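Local coordinates for protein putative oxidoreductase (Thermus thermophilus, PDB 2ISM) that is a putative oxidoreductase whose chain folds into a six-bladed beta-propeller and holds a calcium ion in the crystal structure, at residues W34-L39 against L317-V322; G79-P84 against G138-G143; D145-V150 against I171-P176; P182-L187 against E195-G200. One frame throughout, in Å; residues are numbered along the deposited sequence.

Interactions 1 and 2 join the inner strands of neighbouring propeller blades, whereas interactions 3 and 4 lie within one blade, that formed by residues 140-199. The first two are each centred about 9 Å from the middle of the chain, and R139 of interaction 2 donates to W34 O of interaction 1. Interactions 3 and 4 move outward, to about 13 and 18 Å from the chain centre. Interaction 1 is buried and rests on side-chain polar bonds, interaction 2 is partly buried and mainly apolar, interaction 3 is true antiparallel pairing with one exposed acid, and interaction 4 buries a turn against the outer strand with one water.

Interaction 1 (W34-L39 against L317-V322); sequences WALAFL and LREVQV
E319 points CG anti to its backbone N (chi1 165°) and then bends at chi2 (69°), a course that carries its carboxylate across to the main chain of L36. There OE2 offers its anti lone pair to L36 N at 3.0 Å in a fairly straight bond. The same oxygen also receives Q321 NE2, which comes from above the carboxylate plane, while E319 OE1 takes V320 N at 2.8 Å and the side-chain amide of N272. Q321 is extended beyond CG, and its amide converges on the acid; its NE2 lies 2.6 Å from L36 O, though the bond is weak because the angle at hydrogen is only 118°. Further along, the edge of the F38 ring meets the aliphatic part of Q321, with CE2 4.1 Å from CB.

At the other end, R318 lays its CD over the five-membered ring of W34, 3.8 Å from the centroid. The guanidinium continues nearly parallel to the indole, and W34 NE1 and R318 NH1, both donors, approach to 3.4 Å without bonding. R318 NE is instead hydrogen-bonded to S333 OG, and NH2 forms a salt bridge with D336 OD2.

The strands themselves run almost parallel, 6.1 Å apart at their axes, yet they belong to different sheets: 34-38 opens one blade, and 317-322 is the inner strand of the blade that the N-terminal strand 23-27 completes. Side chains therefore do the bonding that a continuous sheet would leave to main chain. With several N-H groups converging on it, the buried E319 is probably stabilised as a carboxylate.

Interaction 2 (G79-P84 against G138-G143); sequences GLALHP and GRIAFG
P84 sits squarely over the F142 ring, and this CH-pi contact is the tightest apolar feature of the site: CD stands 3.5 Å from the ring centroid, 10° off the normal. The pyrrolidine crosses the phenyl side chain at about a right angle, while L82 O approaches F142 CD2 obliquely at 3.2 Å. Y93 adds an edge-to-face ring contact to F142.

Methyl and methylene packing continues inward. A81 CB lies between two side chains of the other strand, 4.0 Å from F142 CD2 and 4.1 Å from I140 CG1. In I140, CG1 takes the crowded position between its own N and carbonyl carbon (chi1 65°), which directs the branch at the main chain of residues 79-80, with CG1 3.6 Å from L80 N.

Backbone proximity is greatest at the inner end. Glycine at 79 lets its main chain come directly against that of 138-140, so that G79 and R139 have CA atoms 4.5 Å apart. G138 adopts a positive phi that calls for glycine.

The polar link is indirect. Water 1 accepts from L80 N at 3.0 Å and donates to I140 O at 2.7 Å, a detail of this site that spans strands too far apart to pair.

Two inner strands run side by side here, 19° from parallel, and each bonds within its own sheet, 79-82 to strand 92-98 and 140-142 to strand 148-151; this marks the boundary between consecutive blades of the beta-propeller.

Interaction 3 (D145-V150 against I171-P176); sequences DGMLYV and ILRLTP
D145 receives Y149 OH and R173 NH1 on the same oxygen, OD2, from opposite faces of its carboxylate plane, an arrangement that ties a turn to the two adjacent antiparallel strands. The tyrosine hydroxyl donates on the syn side at 2.6 Å; the arginine meets the anti side at 3.3 Å in a longer salt bridge, with OD2 lying at the edge of the guanidinium. OD1, the other oxygen, accepts M147 N at 2.9 Å and closes an Asx turn. This double use follows from the torsion of D145, whose CG stands between N and the carbonyl carbon (chi1 54°) and so folds the acid back over residues 146-147.

R173 runs alongside Y149, pointing the same way. Its CG covers one face of the ring, 3.9 Å from the centroid, before a bend at chi3 (66°) brings the guanidinium toward D145. M147 packs against another side of the arginine stem, roughly at right angles to the tyrosine, with CB 3.7 Å from R173 CG, and its terminal CE touches T175 CG2.

Beneath these side chains is regular antiparallel sheet. L148 with L174 and V150 with L172 are hydrogen-bonded pairs, and Y149 with R173 is the non-hydrogen-bonded pair between them; L148 N to L174 O measures 2.7 Å. On the face opposite Y149 and R173, the aliphatic side chains of L148, V150, L172 and L174 pack together.

The chemistry thus changes across the sheet, apolar on one face, and mixed aromatic and charged on the other. Two donors on OD2 would favour an ionised D145, and that acid would in turn help to fix the rotation of the Y149 hydroxyl.

Interaction 4 (P182-L187 against E195-G200); sequences PGNPFL and EVYSLG
F186 and V196 meet where a type I beta turn, N184 to L187, folds over the outer strand of a propeller blade. F186 has the most surface covered by the contact. With CG anti to its carbonyl carbon (chi1 -53°), the ring reaches across to V196, and CE2 comes within 3.7 Å of CG1. The tip of the same ring continues to L199, CZ standing 4.0 Å from CD2, the two side chains crossing at about a right angle. P185, its neighbour in the turn, lies over one face of the phenyl ring near the rim.

N184 is the second large contributor. Its side chain enters between the main chain at E195 and the edge of the Y197 ring, with the amide steeply inclined to that ring. Y197 turns the other way to meet Y149 edge-to-face, within the blade.

V196 contributes through both its isopropyl group and its carbonyl. The strand turns a corner at Y197, and Y197 and S198 together face I171 in a classic beta bulge. Before the corner, V196 O is directed at the turn: P185 CG approaches it at 3.3 Å, and the edge of the F186 ring lies nearby, CD2 being 3.7 Å away. The polar join between the two segments is made by water 2, which accepts from F186 N at 2.8 Å and donates to V196 O at 2.7 Å.

Interaction 1 (W34-L39 against L317-V322)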
loop_
_atom_site.group_PDB
_atom_site.type_symbol
_atom_site.label_atom_id
_atom_site.label_comp_id
_atom_site.label_asym_id
_atom_site.label_seq_id
_atom_site.Cartn_x
_atom_site.Cartn_y
_atom_site.Cartn_z
ATOM N N TRP B 34 10.098 -2.245 21.439
ATOM C CA TRP B 34 11.122 -2.708 20.509
ATOM C C TRP B 34 10.640 -3.491 19.297
ATOM O O TRP B 34 11.222 -3.380 18.215
ATOM C CB TRP B 34 12.126 -3.569 21.278
ATOM C CG TRP B 34 13.558 -3.293 20.957
ATOM C CD1 TRP B 34 14.376 -2.376 21.561
ATOM C CD2 TRP B 34 14.352 -3.948 19.964
ATOM N NE1 TRP B 34 15.632 -2.423 21.003
ATOM C CE2 TRP B 34 15.646 -3.379 20.021
ATOM C CE3 TRP B 34 14.096 -4.964 19.030
ATOM C CZ2 TRP B 34 16.684 -3.792 19.180
ATOM C CZ3 TRP B 34 15.133 -5.376 18.191
ATOM C CH2 TRP B 34 16.409 -4.790 18.275
ATOM N N ALA B 35 9.602 -4.299 19.488
ATOM C CA ALA B 35 9.069 -5.132 18.414
ATOM C C ALA B 35 7.578 -5.388 18.579
ATOM O O ALA B 35 7.047 -5.334 19.691
ATOM C CB ALA B 35 9.815 -6.465 18.381
ATOM N N LEU B 36 6.919 -5.673 17.458
ATOM C CA LEU B 36 5.492 -5.953 17.427
ATOM C C LEU B 36 5.242 -7.327 16.829
ATOM O O LEU B 36 6.005 -7.789 15.983
ATOM C CB LEU B 36 4.759 -4.922 16.560
ATOM C CG LEU B 36 4.829 -3.456 16.975
ATOM C CD1 LEU B 36 4.117 -2.603 15.931
ATOM C CD2 LEU B 36 4.186 -3.281 18.346
ATOM N N ALA B 37 4.169 -7.969 17.279
ATOM C CA ALA B 37 3.760 -9.278 16.777
ATOM C C ALA B 37 2.245 -9.213 16.665
ATOM O O ALA B 37 1.565 -8.828 17.613
ATOM C CB ALA B 37 4.171 -10.383 17.744
ATOM N N PHE B 38 1.718 -9.581 15.504
ATOM C CA PHE B 38 0.281 -9.534 15.274
ATOM C C PHE B 38 -0.338 -10.915 15.426
ATOM O O PHE B 38 -0.017 -11.835 14.677
ATOM C CB PHE B 38 0.011 -8.977 13.872
ATOM C CG PHE B 38 0.566 -7.592 13.657
ATOM C CD1 PHE B 38 -0.163 -6.469 14.035
ATOM C CD2 PHE B 38 1.834 -7.413 13.107
ATOM C CE1 PHE B 38 0.362 -5.185 13.872
ATOM C CE2 PHE B 38 2.368 -6.134 12.942
ATOM C CZ PHE B 38 1.628 -5.019 13.325
ATOM N N LEU B 39 -1.217 -11.055 16.412
ATOM C CA LEU B 39 -1.881 -12.324 16.665
ATOM C C LEU B 39 -2.979 -12.543 15.637
ATOM O O LEU B 39 -3.664 -11.604 15.239
ATOM C CB LEU B 39 -2.488 -12.337 18.069
ATOM C CG LEU B 39 -1.494 -12.262 19.232
ATOM C CD1 LEU B 39 -2.243 -12.060 20.541
ATOM C CD2 LEU B 39 -0.662 -13.529 19.276
ATOM N N LEU B 317 12.067 6.832 16.046
ATOM C CA LEU B 317 11.262 5.706 15.575
ATOM C C LEU B 317 12.020 4.391 15.412
ATOM O O LEU B 317 12.973 4.315 14.636
ATOM C CB LEU B 317 10.737 5.982 14.161
ATOM C CG LEU B 317 9.958 7.298 13.987
ATOM C CD1 LEU B 317 9.377 7.368 12.581
ATOM C CD2 LEU B 317 8.841 7.386 15.022
ATOM N N ARG B 318 11.598 3.356 16.137
ATOM C CA ARG B 318 12.287 2.069 16.076
ATOM C C ARG B 318 11.774 0.811 15.374
ATOM O O ARG B 318 12.507 0.184 14.606
ATOM C CB ARG B 318 12.430 1.653 17.547
ATOM C CG ARG B 318 13.396 0.499 17.776
ATOM C CD ARG B 318 13.598 0.228 19.264
ATOM N NE ARG B 318 14.472 1.204 19.920
ATOM C CZ ARG B 318 15.800 1.201 19.837
ATOM N NH1 ARG B 318 16.419 0.275 19.120
ATOM N NH2 ARG B 318 16.515 2.111 20.490
ATOM N N GLU B 319 10.524 0.442 15.633
ATOM C CA GLU B 319 9.942 -0.745 15.013
ATOM C C GLU B 319 9.100 -0.248 13.837
ATOM O O GLU B 319 8.585 0.868 13.852
ATOM C CB GLU B 319 9.048 -1.543 15.978
ATOM C CG GLU B 319 8.124 -2.579 15.306
ATOM C CD GLU B 319 8.870 -3.768 14.712
ATOM O OE1 GLU B 319 9.767 -3.553 13.872
ATOM O OE2 GLU B 319 8.552 -4.923 15.080
ATOM N N VAL B 320 8.987 -1.082 12.810
ATOM C CA VAL B 320 8.178 -0.772 11.639
ATOM C C VAL B 320 7.824 -2.090 10.961
ATOM O O VAL B 320 8.703 -2.846 10.544
ATOM C CB VAL B 320 8.911 0.180 10.644
ATOM C CG1 VAL B 320 10.295 -0.338 10.330
ATOM C CG2 VAL B 320 8.095 0.320 9.365
ATOM N N GLN B 321 6.528 -2.370 10.880
ATOM C CA GLN B 321 6.037 -3.602 10.279
ATOM C C GLN B 321 4.698 -3.399 9.605
ATOM O O GLN B 321 3.893 -2.574 10.035
ATOM C CB GLN B 321 5.845 -4.691 11.334
ATOM C CG GLN B 321 7.087 -5.431 11.755
ATOM C CD GLN B 321 6.748 -6.792 12.323
ATOM O OE1 GLN B 321 6.390 -7.712 11.586
ATOM N NE2 GLN B 321 6.836 -6.923 13.642
ATOM N N VAL B 322 4.456 -4.175 8.558
ATOM C CA VAL B 322 3.189 -4.102 7.849
ATOM C C VAL B 322 2.243 -5.030 8.598
ATOM O O VAL B 322 2.573 -6.189 8.837
ATOM C CB VAL B 322 3.329 -4.588 6.393
ATOM C CG1 VAL B 322 1.985 -4.483 5.678
ATOM C CG2 VAL B 322 4.376 -3.762 5.672
#

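Interaction 2 (G79-P84 against G138-G143)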
loop_
_atom_site.group_PDB
_atom_site.type_symbol
_atom_site.label_atom_id
_atom_site.label_comp_id
_atom_site.label_asym_id
_atom_site.label_seq_id
_atom_site.Cartn_x
_atom_site.Cartn_y
_atom_site.Cartn_z
ATOM N N GLY B 79 13.821 -8.433 20.386
ATOM C CA GLY B 79 13.136 -8.860 19.174
ATOM C C GLY B 79 12.012 -9.764 19.640
ATOM O O GLY B 79 12.074 -10.342 20.730
ATOM N N LEU B 80 10.990 -9.904 18.798
ATOM C CA LEU B 80 9.829 -10.734 19.118
ATOM C C LEU B 80 9.246 -11.288 17.817
ATOM O O LEU B 80 9.146 -10.561 16.830
ATOM C CB LEU B 80 8.769 -9.879 19.826
ATOM C CG LEU B 80 7.566 -10.549 20.486
ATOM C CD1 LEU B 80 8.007 -11.254 21.761
ATOM C CD2 LEU B 80 6.517 -9.494 20.808
ATOM N N ALA B 81 8.873 -12.565 17.806
ATOM C CA ALA B 81 8.286 -13.153 16.601
ATOM C C ALA B 81 7.485 -14.409 16.903
ATOM O O ALA B 81 7.906 -15.250 17.695
ATOM C CB ALA B 81 9.375 -13.466 15.576
ATOM N N LEU B 82 6.323 -14.533 16.269
ATOM C CA LEU B 82 5.475 -15.703 16.473
ATOM C C LEU B 82 5.979 -16.857 15.610
ATOM O O LEU B 82 6.544 -16.636 14.537
ATOM C CB LEU B 82 4.022 -15.393 16.082
ATOM C CG LEU B 82 3.322 -14.190 16.716
ATOM C CD1 LEU B 82 1.922 -14.062 16.132
ATOM C CD2 LEU B 82 3.250 -14.359 18.224
ATOM N N HIS B 83 5.775 -18.083 16.083
ATOM C CA HIS B 83 6.179 -19.267 15.332
ATOM C C HIS B 83 5.425 -19.203 14.002
ATOM O O HIS B 83 4.281 -18.766 13.961
ATOM C CB HIS B 83 5.785 -20.532 16.107
ATOM C CG HIS B 83 6.282 -21.803 15.494
ATOM N ND1 HIS B 83 5.811 -22.285 14.291
ATOM C CD2 HIS B 83 7.209 -22.694 15.919
ATOM C CE1 HIS B 83 6.427 -23.418 14.002
ATOM N NE2 HIS B 83 7.280 -23.688 14.974
ATOM N N PRO B 84 6.062 -19.621 12.896
ATOM C CA PRO B 84 5.400 -19.587 11.586
ATOM C C PRO B 84 4.036 -20.281 11.547
ATOM O O PRO B 84 3.147 -19.871 10.798
ATOM C CB PRO B 84 6.418 -20.266 10.673
ATOM C CG PRO B 84 7.713 -19.842 11.269
ATOM C CD PRO B 84 7.465 -20.044 12.758
ATOM N N GLY B 138 19.618 -7.833 18.204
ATOM C CA GLY B 138 18.308 -8.141 18.747
ATOM C C GLY B 138 17.078 -8.336 17.884
ATOM O O GLY B 138 16.048 -8.760 18.404
ATOM N N ARG B 139 17.158 -8.040 16.590
ATOM C CA ARG B 139 15.998 -8.194 15.718
ATOM C C ARG B 139 15.848 -9.650 15.280
ATOM O O ARG B 139 16.814 -10.283 14.852
ATOM C CB ARG B 139 16.147 -7.290 14.486
ATOM C CG ARG B 139 14.919 -7.235 13.582
ATOM C CD ARG B 139 13.744 -6.563 14.282
ATOM N NE ARG B 139 14.056 -5.196 14.691
ATOM C CZ ARG B 139 13.293 -4.469 15.504
ATOM N NH1 ARG B 139 12.175 -4.983 15.989
ATOM N NH2 ARG B 139 13.651 -3.236 15.849
ATOM N N ILE B 140 14.643 -10.194 15.412
ATOM C CA ILE B 140 14.410 -11.567 14.990
ATOM C C ILE B 140 13.142 -11.621 14.162
ATOM O O ILE B 140 12.222 -10.838 14.377
ATOM C CB ILE B 140 14.270 -12.552 16.184
ATOM C CG1 ILE B 140 13.023 -12.226 17.014
ATOM C CG2 ILE B 140 15.519 -12.507 17.039
ATOM C CD1 ILE B 140 12.702 -13.287 18.085
ATOM N N ALA B 141 13.101 -12.549 13.213
ATOM C CA ALA B 141 11.938 -12.688 12.358
ATOM C C ALA B 141 12.047 -13.953 11.533
ATOM O O ALA B 141 13.145 -14.400 11.204
ATOM C CB ALA B 141 11.821 -11.482 11.430
ATOM N N PHE B 142 10.898 -14.527 11.203
ATOM C CA PHE B 142 10.860 -15.730 10.390
ATOM C C PHE B 142 10.713 -15.290 8.940
ATOM O O PHE B 142 9.834 -14.493 8.609
ATOM C CB PHE B 142 9.692 -16.607 10.831
ATOM C CG PHE B 142 9.930 -17.297 12.150
ATOM C CD1 PHE B 142 10.637 -18.496 12.202
ATOM C CD2 PHE B 142 9.496 -16.723 13.339
ATOM C CE1 PHE B 142 10.910 -19.117 13.422
ATOM C CE2 PHE B 142 9.761 -17.333 14.569
ATOM C CZ PHE B 142 10.470 -18.532 14.613
ATOM N N GLY B 143 11.589 -15.797 8.083
ATOM C CA GLY B 143 11.547 -15.418 6.682
ATOM C C GLY B 143 10.616 -16.247 5.822
ATOM O O GLY B 143 9.925 -17.138 6.322
HETATM O O HOH W 1 11.883 -8.880 16.168
#

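Interaction 3 (D145-V150 against I171-P176)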
loop_
_atom_site.group_PDB
_atom_site.type_symbol
_atom_site.label_atom_id
_atom_site.label_comp_id
_atom_site.label_asym_id
_atom_site.label_seq_id
_atom_site.Cartn_x
_atom_site.Cartn_y
_atom_site.Cartn_z
ATOM N N ASP B 145 11.243 -18.527 3.932
ATOM C CA ASP B 145 11.667 -19.918 3.945
ATOM C C ASP B 145 11.274 -20.619 5.243
ATOM O O ASP B 145 11.587 -21.789 5.439
ATOM C CB ASP B 145 13.186 -20.014 3.744
ATOM C CG ASP B 145 13.967 -19.175 4.748
ATOM O OD1 ASP B 145 13.361 -18.677 5.724
ATOM O OD2 ASP B 145 15.191 -19.021 4.561
ATOM N N GLY B 146 10.589 -19.896 6.123
ATOM C CA GLY B 146 10.157 -20.474 7.384
ATOM C C GLY B 146 11.253 -20.599 8.428
ATOM O O GLY B 146 11.048 -21.205 9.481
ATOM N N MET B 147 12.420 -20.026 8.149
ATOM C CA MET B 147 13.537 -20.102 9.083
ATOM C C MET B 147 13.621 -18.867 9.968
ATOM O O MET B 147 13.135 -17.798 9.606
ATOM C CB MET B 147 14.850 -20.286 8.316
ATOM C CG MET B 147 14.839 -21.519 7.414
ATOM S SD MET B 147 14.614 -23.050 8.358
ATOM C CE MET B 147 15.942 -23.977 7.802
ATOM N N LEU B 148 14.247 -19.026 11.129
ATOM C CA LEU B 148 14.398 -17.929 12.080
ATOM C C LEU B 148 15.693 -17.153 11.866
ATOM O O LEU B 148 16.785 -17.704 11.989
ATOM C CB LEU B 148 14.365 -18.471 13.512
ATOM C CG LEU B 148 14.631 -17.440 14.618
ATOM C CD1 LEU B 148 13.593 -16.335 14.557
ATOM C CD2 LEU B 148 14.603 -18.128 15.978
ATOM N N TYR B 149 15.561 -15.871 11.547
ATOM C CA TYR B 149 16.712 -15.006 11.326
ATOM C C TYR B 149 16.925 -14.158 12.571
ATOM O O TYR B 149 15.968 -13.624 13.134
ATOM C CB TYR B 149 16.476 -14.116 10.104
ATOM C CG TYR B 149 16.519 -14.872 8.795
ATOM C CD1 TYR B 149 17.595 -14.723 7.922
ATOM C CD2 TYR B 149 15.486 -15.739 8.430
ATOM C CE1 TYR B 149 17.642 -15.418 6.709
ATOM C CE2 TYR B 149 15.523 -16.438 7.221
ATOM C CZ TYR B 149 16.602 -16.270 6.365
ATOM O OH TYR B 149 16.644 -16.936 5.157
ATOM N N VAL B 150 18.185 -14.030 12.980
ATOM C CA VAL B 150 18.548 -13.288 14.191
ATOM C C VAL B 150 19.714 -12.336 13.957
ATOM O O VAL B 150 20.756 -12.757 13.461
ATOM C CB VAL B 150 18.982 -14.273 15.302
ATOM C CG1 VAL B 150 19.197 -13.531 16.615
ATOM C CG2 VAL B 150 17.942 -15.385 15.446
ATOM N N ILE B 171 24.283 -12.233 11.334
ATOM C CA ILE B 171 22.871 -12.439 11.079
ATOM C C ILE B 171 22.883 -13.962 11.081
ATOM O O ILE B 171 23.631 -14.590 10.322
ATOM C CB ILE B 171 22.383 -11.914 9.713
ATOM C CG1 ILE B 171 22.268 -10.387 9.757
ATOM C CG2 ILE B 171 21.003 -12.502 9.402
ATOM C CD1 ILE B 171 21.707 -9.770 8.477
ATOM N N LEU B 172 22.097 -14.554 11.971
ATOM C CA LEU B 172 22.042 -16.000 12.089
ATOM C C LEU B 172 20.759 -16.527 11.476
ATOM O O LEU B 172 19.775 -15.799 11.369
ATOM C CB LEU B 172 22.097 -16.399 13.570
ATOM C CG LEU B 172 23.125 -15.658 14.441
ATOM C CD1 LEU B 172 22.924 -16.029 15.907
ATOM C CD2 LEU B 172 24.530 -15.999 13.986
ATOM N N ARG B 173 20.774 -17.794 11.067
ATOM C CA ARG B 173 19.582 -18.416 10.505
ATOM C C ARG B 173 19.427 -19.803 11.117
ATOM O O ARG B 173 20.315 -20.649 11.007
ATOM C CB ARG B 173 19.661 -18.531 8.986
ATOM C CG ARG B 173 18.325 -18.937 8.383
ATOM C CD ARG B 173 18.389 -19.065 6.877
ATOM N NE ARG B 173 19.247 -20.166 6.474
ATOM C CZ ARG B 173 19.067 -20.878 5.368
ATOM N NH1 ARG B 173 18.056 -20.600 4.561
ATOM N NH2 ARG B 173 19.900 -21.864 5.068
ATOM N N LEU B 174 18.291 -20.023 11.763
ATOM C CA LEU B 174 18.024 -21.280 12.443
ATOM C C LEU B 174 16.678 -21.870 12.039
ATOM O O LEU B 174 15.865 -21.207 11.408
ATOM C CB LEU B 174 17.990 -21.029 13.949
ATOM C CG LEU B 174 18.979 -20.044 14.578
ATOM C CD1 LEU B 174 18.547 -19.755 16.013
ATOM C CD2 LEU B 174 20.390 -20.614 14.544
ATOM N N THR B 175 16.449 -23.123 12.415
ATOM C CA THR B 175 15.161 -23.744 12.150
ATOM C C THR B 175 14.365 -23.246 13.354
ATOM O O THR B 175 14.950 -22.743 14.318
ATOM C CB THR B 175 15.224 -25.277 12.223
ATOM O OG1 THR B 175 15.561 -25.673 13.560
ATOM C CG2 THR B 175 16.260 -25.821 11.247
ATOM N N PRO B 176 13.033 -23.364 13.320
ATOM C CA PRO B 176 12.245 -22.895 14.465
ATOM C C PRO B 176 12.617 -23.606 15.767
ATOM O O PRO B 176 12.319 -23.119 16.854
ATOM C CB PRO B 176 10.813 -23.183 14.029
ATOM C CG PRO B 176 10.883 -22.971 12.541
ATOM C CD PRO B 176 12.159 -23.701 12.184
#

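Interaction 4 (P182-L187 against E195-G200)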
loop_
_atom_site.group_PDB
_atom_site.type_symbol
_atom_site.label_atom_id
_atom_site.label_comp_id
_atom_site.label_asym_id
_atom_site.label_seq_id
_atom_site.Cartn_x
_atom_site.Cartn_y
_atom_site.Cartn_z
ATOM N N PRO B 182 19.371 -25.815 7.577
ATOM C CA PRO B 182 20.038 -26.586 6.527
ATOM C C PRO B 182 20.364 -25.679 5.348
ATOM O O PRO B 182 19.591 -24.784 5.009
ATOM C CB PRO B 182 19.016 -27.675 6.185
ATOM C CG PRO B 182 17.698 -27.061 6.571
ATOM C CD PRO B 182 18.030 -26.354 7.861
ATOM N N GLY B 183 21.521 -25.902 4.738
ATOM C CA GLY B 183 21.912 -25.073 3.618
ATOM C C GLY B 183 22.667 -23.825 4.046
ATOM O O GLY B 183 23.039 -23.019 3.197
ATOM N N ASN B 184 22.882 -23.641 5.350
ATOM C CA ASN B 184 23.628 -22.474 5.816
ATOM C C ASN B 184 25.017 -22.500 5.171
ATOM O O ASN B 184 25.598 -23.567 4.961
ATOM C CB ASN B 184 23.745 -22.462 7.343
ATOM C CG ASN B 184 22.646 -21.637 8.012
ATOM O OD1 ASN B 184 22.649 -21.454 9.231
ATOM N ND2 ASN B 184 21.708 -21.132 7.218
ATOM N N PRO B 185 25.570 -21.319 4.861
ATOM C CA PRO B 185 26.879 -21.134 4.223
ATOM C C PRO B 185 28.140 -21.727 4.850
ATOM O O PRO B 185 29.077 -22.071 4.127
ATOM C CB PRO B 185 26.975 -19.615 4.091
ATOM C CG PRO B 185 26.259 -19.141 5.316
ATOM C CD PRO B 185 25.025 -20.021 5.304
ATOM N N PHE B 186 28.175 -21.859 6.171
ATOM C CA PHE B 186 29.375 -22.363 6.836
ATOM C C PHE B 186 29.182 -23.672 7.582
ATOM O O PHE B 186 29.941 -23.996 8.497
ATOM C CB PHE B 186 29.899 -21.286 7.790
ATOM C CG PHE B 186 30.103 -19.951 7.129
ATOM C CD1 PHE B 186 31.116 -19.772 6.192
ATOM C CD2 PHE B 186 29.257 -18.882 7.414
ATOM C CE1 PHE B 186 31.286 -18.545 5.544
ATOM C CE2 PHE B 186 29.417 -17.650 6.773
ATOM C CZ PHE B 186 30.433 -17.482 5.835
ATOM N N LEU B 187 28.175 -24.429 7.168
ATOM C CA LEU B 187 27.848 -25.703 7.791
ATOM C C LEU B 187 28.997 -26.707 7.881
ATOM O O LEU B 187 29.114 -27.434 8.871
ATOM C CB LEU B 187 26.665 -26.332 7.052
ATOM C CG LEU B 187 25.431 -26.689 7.887
ATOM C CD1 LEU B 187 25.224 -25.677 9.008
ATOM C CD2 LEU B 187 24.217 -26.744 6.973
ATOM N N GLU B 195 25.490 -21.653 12.762
ATOM C CA GLU B 195 24.304 -20.800 12.764
ATOM C C GLU B 195 24.471 -19.539 11.911
ATOM O O GLU B 195 23.486 -18.912 11.527
ATOM C CB GLU B 195 23.949 -20.375 14.195
ATOM C CG GLU B 195 23.689 -21.531 15.158
ATOM C CD GLU B 195 24.952 -22.037 15.833
ATOM O OE1 GLU B 195 26.061 -21.706 15.363
ATOM O OE2 GLU B 195 24.831 -22.773 16.835
ATOM N N VAL B 196 25.714 -19.176 11.605
ATOM C CA VAL B 196 25.984 -17.959 10.835
ATOM C C VAL B 196 25.478 -17.934 9.399
ATOM O O VAL B 196 25.771 -18.832 8.608
ATOM C CB VAL B 196 27.495 -17.640 10.813
ATOM C CG1 VAL B 196 27.771 -16.452 9.893
ATOM C CG2 VAL B 196 27.973 -17.330 12.216
ATOM N N TYR B 197 24.720 -16.888 9.077
ATOM C CA TYR B 197 24.176 -16.701 7.740
ATOM C C TYR B 197 25.019 -15.643 7.029
ATOM O O TYR B 197 25.405 -15.826 5.874
ATOM C CB TYR B 197 22.721 -16.250 7.817
ATOM C CG TYR B 197 22.004 -16.242 6.483
ATOM C CD1 TYR B 197 21.693 -17.435 5.829
ATOM C CD2 TYR B 197 21.617 -15.041 5.887
ATOM C CE1 TYR B 197 21.005 -17.433 4.613
ATOM C CE2 TYR B 197 20.932 -15.024 4.674
ATOM C CZ TYR B 197 20.627 -16.222 4.047
ATOM O OH TYR B 197 19.924 -16.209 2.866
ATOM N N SER B 198 25.288 -14.531 7.718
ATOM C CA SER B 198 26.124 -13.459 7.168
ATOM C C SER B 198 26.970 -12.858 8.292
ATOM O O SER B 198 26.613 -12.954 9.464
ATOM C CB SER B 198 25.271 -12.370 6.493
ATOM O OG SER B 198 24.440 -11.687 7.413
ATOM N N LEU B 199 28.099 -12.252 7.941
ATOM C CA LEU B 199 28.982 -11.675 8.954
ATOM C C LEU B 199 29.437 -10.271 8.573
ATOM O O LEU B 199 29.038 -9.744 7.539
ATOM C CB LEU B 199 30.212 -12.570 9.157
ATOM C CG LEU B 199 31.187 -12.700 7.979
ATOM C CD1 LEU B 199 32.541 -13.174 8.493
ATOM C CD2 LEU B 199 30.634 -13.658 6.932
ATOM N N GLY B 200 30.277 -9.674 9.413
ATOM C CA GLY B 200 30.769 -8.335 9.137
ATOM C C GLY B 200 29.757 -7.241 9.421
ATOM O O GLY B 200 29.724 -6.219 8.730
HETATM O O HOH W 2 26.652 -21.356 8.461
#